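Local coordinates for protein antibiotic biosynthesis monooxygenase (Rhodospirillum rubrum, PDB 4HL9) that probably acts as a monooxygenase of the antibiotic biosynthesis monooxygenase family, as a dimer in the crystal assembly, at residues Val26-Phe31 / Gly108-Met113. Residues are numbered along the deposited sequence; the frame is centred on the assembly and turned at random.
Sequences VIAQDF and GTVVLM
Ile27 and Val111 face each other as a hydrogen-bonded antiparallel pair: Val111 N gives a nearly linear bond to Ile27 O (2.7 Å, 168°), while the return bond from Ile27 N to Val111 O is longer at 3.1 Å. Gln29 and Thr109 form a second such pair, its two bonds nearly equal. The tight part lies toward Val26 and Met113. Buried Val26 packs CG1, anti to its own N (chi1 177°), against CG1 of Val110 (3.8 Å), itself on the open side, and CG2 lies beside Leu112 CD1; beta-branched valines suit extended backbone, and Ala28 adds only a methyl to this apolar face. On the other face the bend at chi3 of selenomethionine Met113 brings CE to Ile27 CD1 (3.9 Å), beside Val73 of the second subunit. In this ferredoxin-like alpha-beta fold the contact joins an inner strand, 24-32, to strand 104-115, which ends the sheet within this chain; Met113 continues it into that subunit. Toward Gly108, Thr109 and Val110 the pairing opens to solvent. One water donates to Ile27 O (3.2 Å), accepts from Gln29 NE2 (3.1 Å) and bonds Thr109 OG1 (2.9 Å), serving all three polar atoms; Gln29 OE1 is instead hydrogen-bonded to His71 NE2.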
loop_
_atom_site.group_PDB
_atom_site.type_symbol
_atom_site.label_atom_id
_atom_site.label_comp_id
_atom_site.label_asym_id
_atom_site.label_seq_id
_atom_site.Cartn_x
_atom_site.Cartn_y
_atom_site.Cartn_z
ATOM N N VAL A 26 0.912 1.587 7.391
ATOM C CA VAL A 26 1.888 0.558 7.040
ATOM C C VAL A 26 1.397 -0.204 5.813
ATOM O O VAL A 26 0.238 -0.505 5.730
ATOM C CB VAL A 26 2.073 -0.459 8.191
ATOM C CG1 VAL A 26 3.038 -1.579 7.805
ATOM C CG2 VAL A 26 2.535 0.249 9.472
ATOM N N ILE A 27 2.294 -0.449 4.865
ATOM C CA ILE A 27 2.070 -1.480 3.849
ATOM C C ILE A 27 3.143 -2.558 4.023
ATOM O O ILE A 27 4.325 -2.244 4.137
ATOM C CB ILE A 27 2.118 -0.892 2.435
ATOM C CG1 ILE A 27 0.959 0.088 2.254
ATOM C CG2 ILE A 27 2.047 -2.039 1.350
ATOM C CD1 ILE A 27 1.129 0.977 1.012
ATOM N N ALA A 28 2.698 -3.808 4.041
ATOM C CA ALA A 28 3.535 -4.998 4.142
ATOM C C ALA A 28 3.147 -5.908 2.996
ATOM O O ALA A 28 1.942 -6.052 2.690
ATOM C CB ALA A 28 3.275 -5.696 5.444
ATOM N N GLN A 29 4.159 -6.497 2.364
ATOM C CA GLN A 29 3.998 -7.367 1.214
ATOM C C GLN A 29 4.706 -8.682 1.457
ATOM O O GLN A 29 5.893 -8.706 1.863
ATOM C CB GLN A 29 4.601 -6.722 -0.027
ATOM C CG GLN A 29 4.036 -5.342 -0.350
ATOM C CD GLN A 29 4.583 -4.808 -1.640
ATOM O OE1 GLN A 29 4.501 -5.474 -2.673
ATOM N NE2 GLN A 29 5.143 -3.591 -1.599
ATOM N N ASP A 30 3.979 -9.758 1.209
ATOM C CA ASP A 30 4.523 -11.113 1.270
ATOM C C ASP A 30 4.496 -11.701 -0.146
ATOM O O ASP A 30 3.567 -11.406 -0.918
ATOM C CB ASP A 30 3.656 -11.995 2.138
ATOM C CG ASP A 30 3.667 -11.610 3.622
ATOM O OD1 ASP A 30 4.525 -10.824 4.086
ATOM O OD2 ASP A 30 2.808 -12.156 4.327
ATOM N N PHE A 31 5.498 -12.520 -0.459
ATOM C CA PHE A 31 5.562 -13.231 -1.751
ATOM C C PHE A 31 5.621 -14.702 -1.439
ATOM O O PHE A 31 6.650 -15.200 -0.999
ATOM C CB PHE A 31 6.781 -12.779 -2.551
ATOM C CG PHE A 31 6.833 -11.277 -2.787
ATOM C CD1 PHE A 31 6.363 -10.732 -3.978
ATOM C CD2 PHE A 31 7.345 -10.424 -1.818
ATOM C CE1 PHE A 31 6.408 -9.351 -4.209
ATOM C CE2 PHE A 31 7.390 -9.031 -2.031
ATOM C CZ PHE A 31 6.923 -8.499 -3.222
ATOM N N GLY A 108 9.858 -10.641 2.536
ATOM C CA GLY A 108 8.777 -9.668 2.426
ATOM C C GLY A 108 9.317 -8.259 2.617
ATOM O O GLY A 108 10.507 -8.062 2.898
ATOM N N THR A 109 8.454 -7.268 2.434
ATOM C CA THR A 109 8.834 -5.891 2.698
ATOM C C THR A 109 7.797 -5.209 3.594
ATOM O O THR A 109 6.612 -5.556 3.579
ATOM C CB THR A 109 8.991 -5.069 1.403
ATOM O OG1 THR A 109 7.720 -5.000 0.753
ATOM C CG2 THR A 109 10.049 -5.697 0.437
ATOM N N VAL A 110 8.247 -4.215 4.358
ATOM C CA VAL A 110 7.339 -3.445 5.208
ATOM C C VAL A 110 7.702 -1.976 5.023
ATOM O O VAL A 110 8.897 -1.630 5.066
ATOM C CB VAL A 110 7.419 -3.851 6.713
ATOM C CG1 VAL A 110 6.514 -2.989 7.541
ATOM C CG2 VAL A 110 7.007 -5.294 6.930
ATOM N N VAL A 111 6.700 -1.118 4.776
ATOM C CA VAL A 111 6.943 0.342 4.702
ATOM C C VAL A 111 6.116 1.039 5.782
ATOM O O VAL A 111 4.904 0.850 5.868
ATOM C CB VAL A 111 6.637 0.976 3.292
ATOM C CG1 VAL A 111 7.216 2.391 3.170
ATOM C CG2 VAL A 111 7.162 0.108 2.148
ATOM N N LEU A 112 6.783 1.813 6.633
ATOM C CA LEU A 112 6.126 2.660 7.629
ATOM C C LEU A 112 5.983 4.106 7.098
ATOM O O LEU A 112 6.921 4.666 6.559
ATOM C CB LEU A 112 6.891 2.619 8.980
ATOM C CG LEU A 112 6.515 1.517 10.000
ATOM C CD1 LEU A 112 6.704 0.130 9.403
ATOM C CD2 LEU A 112 7.323 1.628 11.327
HETATM N N MSE A 113 4.812 4.720 7.253
HETATM C CA MSE A 113 4.557 5.982 6.560
HETATM C C MSE A 113 3.756 6.985 7.352
HETATM O O MSE A 113 2.991 6.614 8.250
HETATM C CB MSE A 113 3.819 5.723 5.220
HETATM C CG MSE A 113 4.461 4.639 4.418
HETATM SE SE MSE A 113 3.474 4.092 2.790
HETATM C CE MSE A 113 1.673 3.944 3.442
HETATM O O HOH W 1 5.719 -2.935 1.330
#